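Local coordinates for hypothetical protein, GDSL-like Lipase/Acylhydrolase family protein (Bacteroides uniformis, PDB 4M8K), which is probably a GDSL-like lipase or acylhydrolase that hydrolyses ester bonds, although its natural substrate is not established, at residues A[106-119]-A[156-169]. Sequence-based numbering, arbitrary orientation.
Sequences IHNLGTPDIILVFG and SLKQLYPAARIYNI
Tyr-161 donates its phenol OH to the backbone O of Ile-106 over 2.6 Å, and the acceptor sits at the ring edge while the donor lies in the carbonyl plane. A water bridges the same hydroxyl, Gly-110 O and His-107 O, and accepts from Leu-109 N. A long side chain ending in a hydroxyl can span the gap from the helix end and satisfy a backbone carbonyl of loop 106-113. With CG anti to its carbonyl carbon (chi1 -50°), Tyr-161 reaches from the helix end to the loop. A phenylalanine here would probably leave Ile-106 O without its donor and the water with one anchor fewer.

Backbone bonds join strands 114-118 and 165-169 in parallel register: Ile-115 N donates to Arg-165 O (2.8 Å), and Tyr-167 N to Ile-115 O (2.9 Å). They are neighbours in the five-stranded parallel sheet, order 2-1-3-4-5, of the flavodoxin-like SGNH/GDSL fold; helix 146-160 belongs to the right-handed crossover between them.

Ile-115 and Val-117, beta-branched as suits a strand, point from the sheet to the helix-facing side. Ile-115 CD1 meets Tyr-161 CD2 at 3.6 Å, and Val-117 CG2 touches Leu-157 CD1 at 3.7 Å. Ile-106, in the loop before the strand, packs on the helix, its CD1 pressed tightly on Ser-156 CB, 3.5 Å away.

Two methyl groups make CH-pi contacts: Leu-160 CD1 over the His-107 ring, and Ile-169 CG2 centred 3.6 Å above the Phe-118 ring, whose planar face accepts a methyl snugly.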
loop_
_atom_site.group_PDB
_atom_site.type_symbol
_atom_site.label_atom_id
_atom_site.label_comp_id
_atom_site.label_asym_id
_atom_site.label_seq_id
_atom_site.Cartn_x
_atom_site.Cartn_y
_atom_site.Cartn_z
ATOM N N ILE A 106 7.968 7.821 2.115
ATOM C CA ILE A 106 7.533 7.680 3.501
ATOM C C ILE A 106 7.413 8.980 4.311
ATOM O O ILE A 106 6.720 8.971 5.301
ATOM C CB ILE A 106 8.497 6.733 4.278
ATOM C CG1 ILE A 106 9.938 7.206 4.198
ATOM C CG2 ILE A 106 8.408 5.317 3.720
ATOM C CD1 ILE A 106 10.864 6.423 5.144
ATOM N N HIS A 107 8.042 10.071 3.873
ATOM C CA HIS A 107 7.871 11.397 4.500
ATOM C C HIS A 107 6.664 12.186 4.024
ATOM O O HIS A 107 6.376 13.241 4.599
ATOM C CB HIS A 107 9.109 12.297 4.293
ATOM C CG HIS A 107 10.376 11.743 4.869
ATOM N ND1 HIS A 107 10.868 12.123 6.095
ATOM C CD2 HIS A 107 11.255 10.826 4.380
ATOM C CE1 HIS A 107 11.993 11.484 6.335
ATOM N NE2 HIS A 107 12.253 10.690 5.308
ATOM N N ASN A 108 5.975 11.743 2.989
ATOM C CA ASN A 108 4.904 12.549 2.436
ATOM C C ASN A 108 3.558 11.839 2.573
ATOM O O ASN A 108 2.978 11.381 1.586
ATOM C CB ASN A 108 5.250 12.895 0.983
ATOM C CG ASN A 108 4.384 13.957 0.398
ATOM O OD1 ASN A 108 3.748 14.770 1.072
ATOM N ND2 ASN A 108 4.346 13.959 -0.929
ATOM N N LEU A 109 3.069 11.767 3.822
ATOM C CA LEU A 109 1.804 11.128 4.170
ATOM C C LEU A 109 0.900 11.987 5.056
ATOM O O LEU A 109 -0.077 11.479 5.626
ATOM C CB LEU A 109 2.113 9.832 4.902
ATOM C CG LEU A 109 2.884 8.780 4.082
ATOM C CD1 LEU A 109 3.170 7.569 4.949
ATOM C CD2 LEU A 109 2.087 8.362 2.891
ATOM N N GLY A 110 1.270 13.260 5.220
ATOM C CA GLY A 110 0.577 14.175 6.101
ATOM C C GLY A 110 0.781 13.834 7.567
ATOM O O GLY A 110 1.860 13.378 7.961
ATOM N N THR A 111 -0.299 13.958 8.344
ATOM C CA THR A 111 -0.284 13.639 9.783
ATOM C C THR A 111 -1.348 12.589 10.093
ATOM O O THR A 111 -2.339 12.864 10.707
ATOM C CB THR A 111 -0.509 14.923 10.653
ATOM O OG1 THR A 111 0.436 15.915 10.249
ATOM C CG2 THR A 111 -0.230 14.676 12.107
ATOM N N PRO A 112 -1.113 11.348 9.684
ATOM C CA PRO A 112 -2.095 10.318 9.870
ATOM C C PRO A 112 -2.081 9.719 11.250
ATOM O O PRO A 112 -1.058 9.735 11.942
ATOM C CB PRO A 112 -1.672 9.241 8.888
ATOM C CG PRO A 112 -0.161 9.397 8.839
ATOM C CD PRO A 112 0.111 10.843 9.038
ATOM N N ASP A 113 -3.258 9.253 11.651
ATOM C CA ASP A 113 -3.428 8.379 12.838
ATOM C C ASP A 113 -3.324 6.911 12.434
ATOM O O ASP A 113 -2.934 6.042 13.244
ATOM C CB ASP A 113 -4.811 8.619 13.434
ATOM C CG ASP A 113 -5.027 10.033 13.785
ATOM O OD1 ASP A 113 -4.301 10.462 14.659
ATOM O OD2 ASP A 113 -5.916 10.734 13.228
ATOM N N ILE A 114 -3.731 6.642 11.183
ATOM C CA ILE A 114 -3.727 5.296 10.614
ATOM C C ILE A 114 -2.977 5.358 9.304
ATOM O O ILE A 114 -3.274 6.206 8.419
ATOM C CB ILE A 114 -5.167 4.738 10.431
ATOM C CG1 ILE A 114 -5.853 4.543 11.791
ATOM C CG2 ILE A 114 -5.146 3.393 9.706
ATOM C CD1 ILE A 114 -7.364 4.380 11.677
ATOM N N ILE A 115 -2.018 4.442 9.132
ATOM C CA ILE A 115 -1.313 4.291 7.849
ATOM C C ILE A 115 -1.586 2.874 7.295
ATOM O O ILE A 115 -1.359 1.860 7.966
ATOM C CB ILE A 115 0.191 4.532 7.972
ATOM C CG1 ILE A 115 0.443 5.962 8.460
ATOM C CG2 ILE A 115 0.881 4.287 6.636
ATOM C CD1 ILE A 115 1.862 6.266 8.792
ATOM N N LEU A 116 -2.089 2.837 6.070
ATOM C CA LEU A 116 -2.320 1.611 5.353
ATOM C C LEU A 116 -1.291 1.465 4.208
ATOM O O LEU A 116 -1.308 2.214 3.238
ATOM C CB LEU A 116 -3.758 1.570 4.842
ATOM C CG LEU A 116 -4.835 1.894 5.882
ATOM C CD1 LEU A 116 -6.177 1.948 5.178
ATOM C CD2 LEU A 116 -4.886 0.914 7.045
ATOM N N VAL A 117 -0.414 0.476 4.369
ATOM C CA VAL A 117 0.647 0.155 3.411
ATOM C C VAL A 117 0.133 -0.977 2.550
ATOM O O VAL A 117 -0.246 -2.030 3.083
ATOM C CB VAL A 117 1.962 -0.279 4.113
ATOM C CG1 VAL A 117 3.064 -0.477 3.088
ATOM C CG2 VAL A 117 2.391 0.757 5.127
ATOM N N PHE A 118 0.082 -0.749 1.227
ATOM C CA PHE A 118 -0.484 -1.716 0.272
ATOM C C PHE A 118 0.447 -1.827 -0.938
ATOM O O PHE A 118 0.216 -1.279 -2.018
ATOM C CB PHE A 118 -1.889 -1.265 -0.111
ATOM C CG PHE A 118 -2.719 -2.265 -0.835
ATOM C CD1 PHE A 118 -2.202 -3.483 -1.307
ATOM C CD2 PHE A 118 -4.051 -1.998 -1.026
ATOM C CE1 PHE A 118 -3.005 -4.365 -1.915
ATOM C CE2 PHE A 118 -4.885 -2.899 -1.637
ATOM C CZ PHE A 118 -4.365 -4.084 -2.107
ATOM N N GLY A 119 1.517 -2.578 -0.742
ATOM C CA GLY A 119 2.568 -2.756 -1.750
ATOM C C GLY A 119 3.115 -4.184 -1.820
ATOM O O GLY A 119 2.709 -5.126 -1.046
ATOM N N SER A 156 11.315 2.356 9.331
ATOM C CA SER A 156 11.260 3.818 9.135
ATOM C C SER A 156 9.891 4.426 9.377
ATOM O O SER A 156 9.832 5.496 9.994
ATOM C CB SER A 156 11.704 4.219 7.718
ATOM O OG SER A 156 13.014 3.760 7.476
ATOM N N LEU A 157 8.806 3.768 8.908
ATOM C CA LEU A 157 7.469 4.240 9.240
ATOM C C LEU A 157 7.229 4.289 10.752
ATOM O O LEU A 157 6.639 5.258 11.270
ATOM C CB LEU A 157 6.413 3.376 8.608
ATOM C CG LEU A 157 6.283 3.611 7.115
ATOM C CD1 LEU A 157 5.313 2.574 6.541
ATOM C CD2 LEU A 157 5.866 5.041 6.834
ATOM N N LYS A 158 7.674 3.263 11.471
ATOM C CA LYS A 158 7.512 3.228 12.927
ATOM C C LYS A 158 8.283 4.372 13.622
ATOM O O LYS A 158 7.793 4.924 14.586
ATOM C CB LYS A 158 7.923 1.874 13.513
ATOM C CG LYS A 158 6.867 0.802 13.307
ATOM C CD LYS A 158 7.356 -0.601 13.618
ATOM C CE LYS A 158 7.701 -0.810 15.072
ATOM N NZ LYS A 158 6.532 -0.549 15.908
ATOM N N GLN A 159 9.445 4.750 13.111
ATOM C CA GLN A 159 10.206 5.863 13.684
ATOM C C GLN A 159 9.588 7.222 13.329
ATOM O O GLN A 159 9.445 8.097 14.204
ATOM C CB GLN A 159 11.674 5.770 13.254
ATOM C CG GLN A 159 12.487 6.937 13.748
ATOM C CD GLN A 159 13.980 6.690 13.660
ATOM O OE1 GLN A 159 14.665 7.254 12.803
ATOM N NE2 GLN A 159 14.477 5.810 14.517
ATOM N N LEU A 160 9.216 7.420 12.054
ATOM C CA LEU A 160 8.601 8.681 11.631
ATOM C C LEU A 160 7.206 8.928 12.251
ATOM O O LEU A 160 6.844 10.096 12.508
ATOM C CB LEU A 160 8.505 8.764 10.109
ATOM C CG LEU A 160 9.873 8.813 9.405
ATOM C CD1 LEU A 160 9.675 8.725 7.925
ATOM C CD2 LEU A 160 10.615 10.083 9.751
ATOM N N TYR A 161 6.402 7.871 12.410
ATOM C CA TYR A 161 5.005 8.010 12.902
ATOM C C TYR A 161 4.757 7.157 14.146
ATOM O O TYR A 161 4.032 6.149 14.089
ATOM C CB TYR A 161 4.042 7.641 11.765
ATOM C CG TYR A 161 4.374 8.374 10.483
ATOM C CD1 TYR A 161 4.083 9.705 10.352
ATOM C CD2 TYR A 161 5.044 7.747 9.448
ATOM C CE1 TYR A 161 4.402 10.388 9.211
ATOM C CE2 TYR A 161 5.399 8.420 8.283
ATOM C CZ TYR A 161 5.073 9.741 8.165
ATOM O OH TYR A 161 5.418 10.455 7.046
ATOM N N PRO A 162 5.418 7.513 15.281
ATOM C CA PRO A 162 5.399 6.617 16.436
ATOM C C PRO A 162 4.058 6.525 17.139
ATOM O O PRO A 162 3.862 5.604 17.951
ATOM C CB PRO A 162 6.463 7.226 17.397
ATOM C CG PRO A 162 6.546 8.654 17.003
ATOM C CD PRO A 162 6.293 8.675 15.506
ATOM N N ALA A 163 3.182 7.490 16.870
ATOM C CA ALA A 163 1.854 7.471 17.401
ATOM C C ALA A 163 0.839 6.885 16.437
ATOM O O ALA A 163 -0.282 6.735 16.835
ATOM C CB ALA A 163 1.428 8.891 17.795
ATOM N N ALA A 164 1.203 6.522 15.198
ATOM C CA ALA A 164 0.209 6.054 14.239
ATOM C C ALA A 164 0.016 4.557 14.378
ATOM O O ALA A 164 0.897 3.872 14.844
ATOM C CB ALA A 164 0.628 6.391 12.819
ATOM N N ARG A 165 -1.142 4.059 13.972
ATOM C CA ARG A 165 -1.340 2.628 13.776
ATOM C C ARG A 165 -1.085 2.300 12.317
ATOM O O ARG A 165 -1.621 2.920 11.422
ATOM C CB ARG A 165 -2.764 2.178 14.211
ATOM C CG ARG A 165 -2.998 2.128 15.714
ATOM C CD ARG A 165 -2.095 1.107 16.456
ATOM N NE ARG A 165 -1.969 -0.209 15.791
ATOM C CZ ARG A 165 -2.864 -1.204 15.854
ATOM N NH1 ARG A 165 -3.985 -1.066 16.548
ATOM N NH2 ARG A 165 -2.646 -2.356 15.203
ATOM N N ILE A 166 -0.209 1.339 12.081
ATOM C CA ILE A 166 0.234 0.978 10.755
ATOM C C ILE A 166 -0.216 -0.441 10.479
ATOM O O ILE A 166 -0.030 -1.327 11.326
ATOM C CB ILE A 166 1.755 1.035 10.647
ATOM C CG1 ILE A 166 2.268 2.419 11.062
ATOM C CG2 ILE A 166 2.206 0.624 9.250
ATOM C CD1 ILE A 166 3.769 2.476 11.283
ATOM N N TYR A 167 -0.889 -0.606 9.350
ATOM C CA TYR A 167 -1.379 -1.877 8.848
ATOM C C TYR A 167 -0.811 -2.156 7.482
ATOM O O TYR A 167 -0.766 -1.247 6.608
ATOM C CB TYR A 167 -2.907 -1.841 8.740
ATOM C CG TYR A 167 -3.614 -1.690 10.059
ATOM C CD1 TYR A 167 -3.857 -0.448 10.588
ATOM C CD2 TYR A 167 -4.067 -2.798 10.758
ATOM C CE1 TYR A 167 -4.518 -0.298 11.798
ATOM C CE2 TYR A 167 -4.696 -2.667 11.990
ATOM C CZ TYR A 167 -4.911 -1.419 12.513
ATOM O OH TYR A 167 -5.567 -1.278 13.713
ATOM N N ASN A 168 -0.297 -3.362 7.297
ATOM C CA ASN A 168 0.144 -3.814 6.011
ATOM C C ASN A 168 -0.978 -4.607 5.315
ATOM O O ASN A 168 -1.725 -5.362 5.962
ATOM C CB ASN A 168 1.349 -4.714 6.110
ATOM C CG ASN A 168 2.014 -4.936 4.746
ATOM O OD1 ASN A 168 2.534 -3.978 4.122
ATOM N ND2 ASN A 168 2.038 -6.163 4.291
ATOM N N ILE A 169 -1.062 -4.443 4.011
ATOM C CA ILE A 169 -2.079 -5.139 3.233
ATOM C C ILE A 169 -1.363 -5.959 2.155
ATOM O O ILE A 169 -0.693 -5.371 1.277
ATOM C CB ILE A 169 -3.040 -4.172 2.585
ATOM C CG1 ILE A 169 -3.837 -3.369 3.613
ATOM C CG2 ILE A 169 -4.050 -4.909 1.693
ATOM C CD1 ILE A 169 -4.633 -2.204 2.964
HETATM O O HOH W 1 4.009 12.609 6.438
HETATM O O HOH W 2 -3.450 6.072 15.972
HETATM O O HOH W 3 0.251 -5.979 -1.277
HETATM O O HOH W 4 2.481 -3.710 1.545
#